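Local coordinates for putative uncharacterized protein (Chaetomium thermophilum, PDB 5T8V) that probably helps load cohesin onto chromatin as the cohesin loader Scc2, whose C-terminal HEAT-repeat part this chain is, at residues A[1280-1285]-A[1380-1384]; A[1245-1249]-A[1287-1293]; A[346-350]-A[359-363]. All coordinates share one frame. Residues are numbered along the deposited sequence.

Contact 1: A[1280-1285]-A[1380-1384]; sequences IENLAF and VRTYL
Residues 1280-1284 lie on helix 1271-1284, with A1284 N bonded to I1280 O at 3.0 Å, and F1285 follows in an extended conformation (phi/psi -129/129). Residues 1380-1384 are regular helix. The two short axes run parallel, 7° apart, 9.8 Å at closest approach, with A1284 CA 5.5 Å from V1380 CA. A1284, with only a methyl, lets V1380 (chi1 t) bring CG1 within 3.6 Å of A1284 N and 4.1 Å of L1283 CB, while V1380 CG2 lies 3.7 Å from I1280 CD1. Two helices with helix 1291-1319 between them in sequence run parallel, consistent with the up-down order of a HEAT-type alpha-solenoid; that helix adds L1297 and M1301 against L1283, and helix 1422-1431 adds I1428 against V1380. At the C-terminal end L1384 CD2 reaches A1284 O at 3.4 Å. Y1383, chi1 t, sets ring edge atom CE2 3.4 Å from A1284 O, and its OH 3.7 Å from F1285 CE1. The two rings meet obliquely, centroids 5.9 Å apart and planes at 69°.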
loop_
_atom_site.group_PDB
_atom_site.type_symbol
_atom_site.label_atom_id
_atom_site.label_comp_id
_atom_site.label_asym_id
_atom_site.label_seq_id
_atom_site.Cartn_x
_atom_site.Cartn_y
_atom_site.Cartn_z
ATOM N N ILE A 1280 -32.945 2.277 -24.465
ATOM C CA ILE A 1280 -33.227 1.731 -23.134
ATOM C C ILE A 1280 -31.972 1.112 -22.531
ATOM O O ILE A 1280 -31.728 1.231 -21.323
ATOM C CB ILE A 1280 -34.393 0.718 -23.175
ATOM C CG1 ILE A 1280 -34.028 -0.523 -23.990
ATOM C CG2 ILE A 1280 -35.658 1.366 -23.715
ATOM C CD1 ILE A 1280 -33.611 -1.705 -23.138
ATOM N N GLU A 1281 -31.153 0.462 -23.363
ATOM C CA GLU A 1281 -29.869 -0.032 -22.881
ATOM C C GLU A 1281 -29.003 1.107 -22.354
ATOM O O GLU A 1281 -28.129 0.882 -21.508
ATOM C CB GLU A 1281 -29.149 -0.788 -23.996
ATOM C CG GLU A 1281 -29.806 -2.105 -24.372
ATOM C CD GLU A 1281 -29.166 -2.753 -25.586
ATOM O OE1 GLU A 1281 -28.904 -2.041 -26.576
ATOM O OE2 GLU A 1281 -28.920 -3.976 -25.547
ATOM N N ASN A 1282 -29.229 2.332 -22.837
ATOM C CA ASN A 1282 -28.569 3.492 -22.246
ATOM C C ASN A 1282 -29.161 3.822 -20.883
ATOM O O ASN A 1282 -28.435 4.204 -19.959
ATOM C CB ASN A 1282 -28.681 4.703 -23.174
ATOM C CG ASN A 1282 -27.690 4.661 -24.320
ATOM O OD1 ASN A 1282 -26.495 4.878 -24.130
ATOM N ND2 ASN A 1282 -28.186 4.398 -25.522
ATOM N N LEU A 1283 -30.482 3.686 -20.738
ATOM C CA LEU A 1283 -31.116 3.988 -19.458
ATOM C C LEU A 1283 -30.636 3.038 -18.370
ATOM O O LEU A 1283 -30.498 3.435 -17.208
ATOM C CB LEU A 1283 -32.637 3.915 -19.591
ATOM C CG LEU A 1283 -33.281 4.913 -20.555
ATOM C CD1 LEU A 1283 -34.759 4.598 -20.732
ATOM C CD2 LEU A 1283 -33.089 6.343 -20.076
ATOM N N ALA A 1284 -30.379 1.778 -18.729
ATOM C CA ALA A 1284 -29.927 0.804 -17.738
ATOM C C ALA A 1284 -28.740 1.330 -16.937
ATOM O O ALA A 1284 -28.706 1.217 -15.707
ATOM C CB ALA A 1284 -29.565 -0.512 -18.428
ATOM N N PHE A 1285 -27.758 1.914 -17.621
ATOM C CA PHE A 1285 -26.539 2.405 -16.990
ATOM C C PHE A 1285 -26.304 3.838 -17.436
ATOM O O PHE A 1285 -26.333 4.122 -18.636
ATOM C CB PHE A 1285 -25.342 1.527 -17.363
ATOM C CG PHE A 1285 -25.720 0.126 -17.763
ATOM C CD1 PHE A 1285 -25.828 -0.878 -16.812
ATOM C CD2 PHE A 1285 -25.975 -0.185 -19.088
ATOM C CE1 PHE A 1285 -26.179 -2.166 -17.180
ATOM C CE2 PHE A 1285 -26.327 -1.470 -19.461
ATOM C CZ PHE A 1285 -26.428 -2.461 -18.506
ATOM N N VAL A 1380 -35.673 -2.880 -17.656
ATOM C CA VAL A 1380 -34.741 -1.856 -17.189
ATOM C C VAL A 1380 -35.309 -1.140 -15.971
ATOM O O VAL A 1380 -34.570 -0.760 -15.057
ATOM C CB VAL A 1380 -34.417 -0.869 -18.326
ATOM C CG1 VAL A 1380 -33.559 0.286 -17.810
ATOM C CG2 VAL A 1380 -33.706 -1.588 -19.461
ATOM N N ARG A 1381 -36.628 -0.941 -15.941
ATOM C CA ARG A 1381 -37.258 -0.260 -14.817
ATOM C C ARG A 1381 -36.998 -1.009 -13.517
ATOM O O ARG A 1381 -36.470 -0.444 -12.553
ATOM C CB ARG A 1381 -38.760 -0.112 -15.076
ATOM C CG ARG A 1381 -39.553 0.467 -13.914
ATOM C CD ARG A 1381 -40.182 -0.627 -13.059
ATOM N NE ARG A 1381 -41.009 -0.085 -11.987
ATOM C CZ ARG A 1381 -41.516 -0.811 -10.995
ATOM N NH1 ARG A 1381 -41.279 -2.116 -10.932
ATOM N NH2 ARG A 1381 -42.257 -0.233 -10.061
ATOM N N THR A 1382 -37.362 -2.292 -13.473
ATOM C CA THR A 1382 -37.093 -3.094 -12.285
ATOM C C THR A 1382 -35.605 -3.106 -11.963
ATOM O O THR A 1382 -35.213 -3.001 -10.792
ATOM C CB THR A 1382 -37.605 -4.522 -12.482
ATOM O OG1 THR A 1382 -36.919 -5.130 -13.584
ATOM C CG2 THR A 1382 -39.103 -4.527 -12.751
ATOM N N TYR A 1383 -34.760 -3.225 -12.990
ATOM C CA TYR A 1383 -33.320 -3.225 -12.759
ATOM C C TYR A 1383 -32.873 -1.953 -12.049
ATOM O O TYR A 1383 -31.973 -1.990 -11.205
ATOM C CB TYR A 1383 -32.572 -3.386 -14.080
ATOM C CG TYR A 1383 -31.080 -3.179 -13.950
ATOM C CD1 TYR A 1383 -30.275 -4.139 -13.353
ATOM C CD2 TYR A 1383 -30.478 -2.019 -14.419
ATOM C CE1 TYR A 1383 -28.910 -3.953 -13.228
ATOM C CE2 TYR A 1383 -29.115 -1.824 -14.302
ATOM C CZ TYR A 1383 -28.335 -2.793 -13.705
ATOM O OH TYR A 1383 -26.977 -2.602 -13.584
ATOM N N LEU A 1384 -33.487 -0.815 -12.381
ATOM C CA LEU A 1384 -33.139 0.434 -11.710
ATOM C C LEU A 1384 -33.714 0.479 -10.301
ATOM O O LEU A 1384 -33.035 0.907 -9.360
ATOM C CB LEU A 1384 -33.638 1.628 -12.524
ATOM C CG LEU A 1384 -33.035 1.856 -13.914
ATOM C CD1 LEU A 1384 -33.566 3.155 -14.505
ATOM C CD2 LEU A 1384 -31.514 1.868 -13.879
#

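Contact 2: A[1245-1249]-A[1287-1293]; sequences RVKFL and EYVTVGE
Residues 1245-1249 are one regular turn of helix 1243-1254, with L1249 N bonded to R1245 O at 3.2 Å. Facing them, 1287-1290 is an irregular connection that turns into helix 1291-1319 at V1291; the closest CA pair is V1246 and E1293, 5.3 Å apart. E1287 has positive phi (57/61), and its carbonyl O lies 3.6 Å from R1245 NH2, near the guanidinium plane. Y1288 is polyproline-II-like (-64/147) with chi1 m, which brings its ring edge to L1249: CE1 is 3.8 Å from L1249 CD1. Its OH is hydrogen-bonded to L1283 O, on the preceding helix. V1289, chi1 p, lays CG1 over one face of the guanidinium, 4.1 Å from R1245 CZ. T1290 is the N-cap: with phi/psi -146/154 and chi1 p, its OG1 accepts from E1293 N at 3.1 Å, a capping bond that closes the first turn. E1293, chi1 m and chi2 t, then directs its carboxylate at R1245, whose chi1 to chi3 are all t; the salt bridge R1245 NE to E1293 OE1 measures 2.8 Å. The aliphatic part of E1293 also packs, CG being 3.6 Å from V1246 CG2. The ion pair of two buried residues joins the capped start of helix 1291-1319 to helix 1243-1254, two helices earlier in the solenoid. M1234 of helix 1231-1240 touches both R1245 and L1249, and L1297, one turn further along helix 1291-1319, packs on L1249 and Y1288.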
loop_
_atom_site.group_PDB
_atom_site.type_symbol
_atom_site.label_atom_id
_atom_site.label_comp_id
_atom_site.label_asym_id
_atom_site.label_seq_id
_atom_site.Cartn_x
_atom_site.Cartn_y
_atom_site.Cartn_z
ATOM N N ARG A 1245 -31.559 18.520 -17.231
ATOM C CA ARG A 1245 -31.107 17.151 -17.445
ATOM C C ARG A 1245 -32.267 16.171 -17.315
ATOM O O ARG A 1245 -32.447 15.288 -18.162
ATOM C CB ARG A 1245 -29.987 16.819 -16.456
ATOM C CG ARG A 1245 -29.605 15.352 -16.393
ATOM C CD ARG A 1245 -28.210 15.180 -15.806
ATOM N NE ARG A 1245 -27.965 13.816 -15.342
ATOM C CZ ARG A 1245 -26.772 13.342 -14.996
ATOM N NH1 ARG A 1245 -25.696 14.114 -15.067
ATOM N NH2 ARG A 1245 -26.652 12.087 -14.585
ATOM N N VAL A 1246 -33.079 16.324 -16.262
ATOM C CA VAL A 1246 -34.244 15.461 -16.069
ATOM C C VAL A 1246 -35.020 15.327 -17.372
ATOM O O VAL A 1246 -35.231 14.221 -17.885
ATOM C CB VAL A 1246 -35.144 16.008 -14.945
ATOM C CG1 VAL A 1246 -36.481 15.260 -14.899
ATOM C CG2 VAL A 1246 -34.444 15.903 -13.605
ATOM N N LYS A 1247 -35.456 16.459 -17.927
ATOM C CA LYS A 1247 -36.291 16.416 -19.121
ATOM C C LYS A 1247 -35.623 15.616 -20.230
ATOM O O LYS A 1247 -36.288 14.854 -20.941
ATOM C CB LYS A 1247 -36.612 17.833 -19.598
ATOM C CG LYS A 1247 -37.629 17.891 -20.736
ATOM C CD LYS A 1247 -38.967 17.272 -20.335
ATOM C CE LYS A 1247 -40.000 17.393 -21.441
ATOM N NZ LYS A 1247 -39.607 16.631 -22.660
ATOM N N PHE A 1248 -34.305 15.766 -20.388
ATOM C CA PHE A 1248 -33.597 14.980 -21.392
ATOM C C PHE A 1248 -33.914 13.500 -21.222
ATOM O O PHE A 1248 -34.384 12.837 -22.153
ATOM C CB PHE A 1248 -32.090 15.228 -21.301
ATOM C CG PHE A 1248 -31.278 14.323 -22.180
ATOM C CD1 PHE A 1248 -31.265 14.499 -23.553
ATOM C CD2 PHE A 1248 -30.528 13.294 -21.634
ATOM C CE1 PHE A 1248 -30.520 13.666 -24.366
ATOM C CE2 PHE A 1248 -29.780 12.459 -22.440
ATOM C CZ PHE A 1248 -29.776 12.644 -23.808
ATOM N N LEU A 1249 -33.677 12.971 -20.019
ATOM C CA LEU A 1249 -34.076 11.601 -19.721
ATOM C C LEU A 1249 -35.524 11.364 -20.126
ATOM O O LEU A 1249 -35.832 10.424 -20.868
ATOM C CB LEU A 1249 -33.876 11.307 -18.232
ATOM C CG LEU A 1249 -32.441 11.366 -17.707
ATOM C CD1 LEU A 1249 -32.422 11.139 -16.204
ATOM C CD2 LEU A 1249 -31.559 10.345 -18.414
ATOM N N GLU A 1287 -24.888 6.367 -14.609
ATOM C CA GLU A 1287 -24.253 7.089 -13.510
ATOM C C GLU A 1287 -25.052 8.348 -13.165
ATOM O O GLU A 1287 -24.568 9.479 -13.261
ATOM C CB GLU A 1287 -22.795 7.435 -13.844
ATOM C CG GLU A 1287 -21.804 6.304 -13.618
ATOM C CD GLU A 1287 -21.634 5.959 -12.150
ATOM O OE1 GLU A 1287 -22.560 5.358 -11.563
ATOM O OE2 GLU A 1287 -20.576 6.296 -11.578
ATOM N N TYR A 1288 -26.301 8.128 -12.763
ATOM C CA TYR A 1288 -27.163 9.228 -12.356
ATOM C C TYR A 1288 -26.590 9.907 -11.116
ATOM O O TYR A 1288 -25.976 9.266 -10.258
ATOM C CB TYR A 1288 -28.579 8.719 -12.082
ATOM C CG TYR A 1288 -29.197 7.977 -13.248
ATOM C CD1 TYR A 1288 -29.914 8.654 -14.225
ATOM C CD2 TYR A 1288 -29.060 6.601 -13.371
ATOM C CE1 TYR A 1288 -30.479 7.980 -15.292
ATOM C CE2 TYR A 1288 -29.620 5.918 -14.434
ATOM C CZ TYR A 1288 -30.330 6.611 -15.391
ATOM O OH TYR A 1288 -30.889 5.935 -16.452
ATOM N N VAL A 1289 -26.799 11.220 -11.023
ATOM C CA VAL A 1289 -26.204 12.029 -9.964
ATOM C C VAL A 1289 -27.226 12.486 -8.933
ATOM O O VAL A 1289 -26.845 13.129 -7.945
ATOM C CB VAL A 1289 -25.444 13.237 -10.548
ATOM C CG1 VAL A 1289 -26.403 14.312 -11.061
ATOM C CG2 VAL A 1289 -24.456 13.808 -9.528
ATOM N N THR A 1290 -28.507 12.170 -9.119
ATOM C CA THR A 1290 -29.522 12.450 -8.112
ATOM C C THR A 1290 -30.560 11.340 -8.145
ATOM O O THR A 1290 -30.759 10.689 -9.173
ATOM C CB THR A 1290 -30.215 13.803 -8.331
ATOM O OG1 THR A 1290 -30.859 13.815 -9.610
ATOM C CG2 THR A 1290 -29.218 14.949 -8.254
ATOM N N VAL A 1291 -31.220 11.125 -7.005
ATOM C CA VAL A 1291 -32.336 10.186 -6.973
ATOM C C VAL A 1291 -33.597 10.801 -7.567
ATOM O O VAL A 1291 -34.530 10.068 -7.914
ATOM C CB VAL A 1291 -32.624 9.688 -5.545
ATOM C CG1 VAL A 1291 -31.402 8.986 -4.970
ATOM C CG2 VAL A 1291 -33.062 10.832 -4.650
ATOM N N GLY A 1292 -33.652 12.128 -7.690
ATOM C CA GLY A 1292 -34.798 12.755 -8.329
ATOM C C GLY A 1292 -34.805 12.552 -9.832
ATOM O O GLY A 1292 -35.865 12.368 -10.437
ATOM N N GLU A 1293 -33.625 12.586 -10.455
ATOM C CA GLU A 1293 -33.530 12.316 -11.887
ATOM C C GLU A 1293 -34.008 10.905 -12.206
ATOM O O GLU A 1293 -34.872 10.709 -13.066
ATOM C CB GLU A 1293 -32.090 12.509 -12.365
ATOM C CG GLU A 1293 -31.665 13.959 -12.521
ATOM C CD GLU A 1293 -30.218 14.095 -12.948
ATOM O OE1 GLU A 1293 -29.592 13.059 -13.256
ATOM O OE2 GLU A 1293 -29.709 15.236 -12.976
#

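Contact 3: A[346-350]-A[359-363]; sequences IIQSE and TAIRD
I347 pushes its CD1 onto helix 357-391, where it lies 3.3 Å from T359 CG2, 3.8 Å from A360 N and 3.7 Å from D363 OD2. From an extended backbone (phi/psi -108/144), chi1 m and chi2 p carry CD1 across the 6.8 Å between the CA atoms of I347 and A360. I346, the first modelled residue after a gap, sits beside it in the same rotamer, with CB 3.7 Å from T359 CG2; the I346 and T359 CA atoms are 7.3 Å apart. Residues 359-363 are one helical turn, with D363 N bonded to T359 O at 2.9 Å, so T359 and D363 project from the same side. T359 (chi1 m) turns its methyl to both isoleucines, and D363 (chi1 m) accepts a weak hydrogen bond from I346 N to OD2 at 3.3 Å. Further along the segment, S349 is the N-cap of the short helix 350-355, its OG bonded to Q352 N, and Y567 of helix 556-574 touches I347. I346 and I347 thus rest on an early turn of helix 357-391: a local return of the chain, through short helix 350-355, onto the start of a long helix of the HEAT-repeat solenoid.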
loop_
_atom_site.group_PDB
_atom_site.type_symbol
_atom_site.label_atom_id
_atom_site.label_comp_id
_atom_site.label_asym_id
_atom_site.label_seq_id
_atom_site.Cartn_x
_atom_site.Cartn_y
_atom_site.Cartn_z
ATOM N N ILE A 346 8.698 -49.042 30.548
ATOM C CA ILE A 346 9.162 -50.340 30.079
ATOM C C ILE A 346 10.690 -50.378 30.105
ATOM O O ILE A 346 11.290 -51.450 30.198
ATOM C CB ILE A 346 8.616 -50.653 28.663
ATOM C CG1 ILE A 346 7.087 -50.774 28.682
ATOM C CG2 ILE A 346 9.215 -51.949 28.118
ATOM C CD1 ILE A 346 6.341 -49.448 28.639
ATOM N N ILE A 347 11.315 -49.203 30.032
ATOM C CA ILE A 347 12.766 -49.072 30.020
ATOM C C ILE A 347 13.218 -48.506 31.358
ATOM O O ILE A 347 12.533 -47.666 31.954
ATOM C CB ILE A 347 13.246 -48.173 28.862
ATOM C CG1 ILE A 347 12.924 -48.817 27.512
ATOM C CG2 ILE A 347 14.747 -47.907 28.964
ATOM C CD1 ILE A 347 11.525 -48.544 27.016
ATOM N N GLN A 348 14.378 -48.973 31.831
ATOM C CA GLN A 348 14.997 -48.410 33.024
ATOM C C GLN A 348 16.500 -48.221 32.855
ATOM O O GLN A 348 17.185 -47.926 33.843
ATOM C CB GLN A 348 14.724 -49.291 34.253
ATOM C CG GLN A 348 13.264 -49.329 34.689
ATOM C CD GLN A 348 12.424 -50.288 33.867
ATOM O OE1 GLN A 348 12.942 -51.020 33.022
ATOM N NE2 GLN A 348 11.119 -50.289 34.112
ATOM N N SER A 349 17.031 -48.374 31.644
ATOM C CA SER A 349 18.458 -48.239 31.389
ATOM C C SER A 349 18.661 -47.474 30.092
ATOM O O SER A 349 17.891 -47.635 29.141
ATOM C CB SER A 349 19.139 -49.612 31.306
ATOM O OG SER A 349 18.538 -50.418 30.307
ATOM N N GLU A 350 19.703 -46.640 30.056
ATOM C CA GLU A 350 19.964 -45.846 28.860
ATOM C C GLU A 350 20.283 -46.726 27.660
ATOM O O GLU A 350 20.047 -46.323 26.516
ATOM C CB GLU A 350 21.111 -44.867 29.115
ATOM C CG GLU A 350 21.552 -44.109 27.869
ATOM C CD GLU A 350 22.390 -42.886 28.188
ATOM O OE1 GLU A 350 22.356 -42.419 29.347
ATOM O OE2 GLU A 350 23.085 -42.389 27.276
ATOM N N THR A 359 9.931 -47.856 21.878
ATOM C CA THR A 359 9.288 -47.853 23.186
ATOM C C THR A 359 9.732 -46.656 24.016
ATOM O O THR A 359 8.918 -46.044 24.714
ATOM C CB THR A 359 9.593 -49.154 23.924
ATOM O OG1 THR A 359 9.260 -50.269 23.088
ATOM C CG2 THR A 359 8.787 -49.236 25.215
ATOM N N ALA A 360 11.020 -46.314 23.960
ATOM C CA ALA A 360 11.496 -45.120 24.652
ATOM C C ALA A 360 10.742 -43.886 24.174
ATOM O O ALA A 360 10.288 -43.063 24.980
ATOM C CB ALA A 360 13.000 -44.958 24.431
ATOM N N ILE A 361 10.588 -43.750 22.857
ATOM C CA ILE A 361 9.849 -42.623 22.299
ATOM C C ILE A 361 8.416 -42.622 22.806
ATOM O O ILE A 361 7.863 -41.568 23.136
ATOM C CB ILE A 361 9.903 -42.666 20.761
ATOM C CG1 ILE A 361 11.331 -42.395 20.273
ATOM C CG2 ILE A 361 8.904 -41.675 20.145
ATOM C CD1 ILE A 361 11.781 -40.945 20.389
ATOM N N ARG A 362 7.786 -43.796 22.872
ATOM C CA ARG A 362 6.383 -43.836 23.269
ATOM C C ARG A 362 6.217 -43.477 24.743
ATOM O O ARG A 362 5.294 -42.736 25.110
ATOM C CB ARG A 362 5.798 -45.219 22.965
ATOM C CG ARG A 362 4.297 -45.239 22.681
ATOM C CD ARG A 362 3.896 -44.206 21.632
ATOM N NE ARG A 362 4.812 -44.193 20.493
ATOM C CZ ARG A 362 5.066 -43.128 19.735
ATOM N NH1 ARG A 362 4.488 -41.961 19.989
ATOM N NH2 ARG A 362 5.913 -43.228 18.719
ATOM N N ASP A 363 7.106 -43.985 25.599
ATOM C CA ASP A 363 7.130 -43.560 26.995
ATOM C C ASP A 363 7.253 -42.046 27.097
ATOM O O ASP A 363 6.445 -41.381 27.763
ATOM C CB ASP A 363 8.292 -44.235 27.722
ATOM C CG ASP A 363 8.078 -45.722 27.915
ATOM O OD1 ASP A 363 7.077 -46.259 27.395
ATOM O OD2 ASP A 363 8.922 -46.356 28.585
#

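Overall arrangement
Contacts 1 and 2 belong to one helical cluster near the C-terminal end, their centres about 13 Å apart, and their segments alternate along the chain. L1283 O to Y1288 OH, 2.6 Å and probably a hydrogen bond, joins them directly; helix 1291-1319 supplies one side of contact 2 and packs L1297, V1298 and M1301 against contact 1. Contact 3 stands far off, about 78 Å from contact 1 and about 84 Å from contact 2 between centres, and across the chain's centre from contact 2. Contact 1, buried, is chiefly apolar; contact 2, partly buried, combines apolar packing with a salt bridge; contact 3, also partly buried and smallest in buried area (194 Å² against 280 and 334), pairs isoleucines with T359 and D363, the latter accepting one weak hydrogen bond.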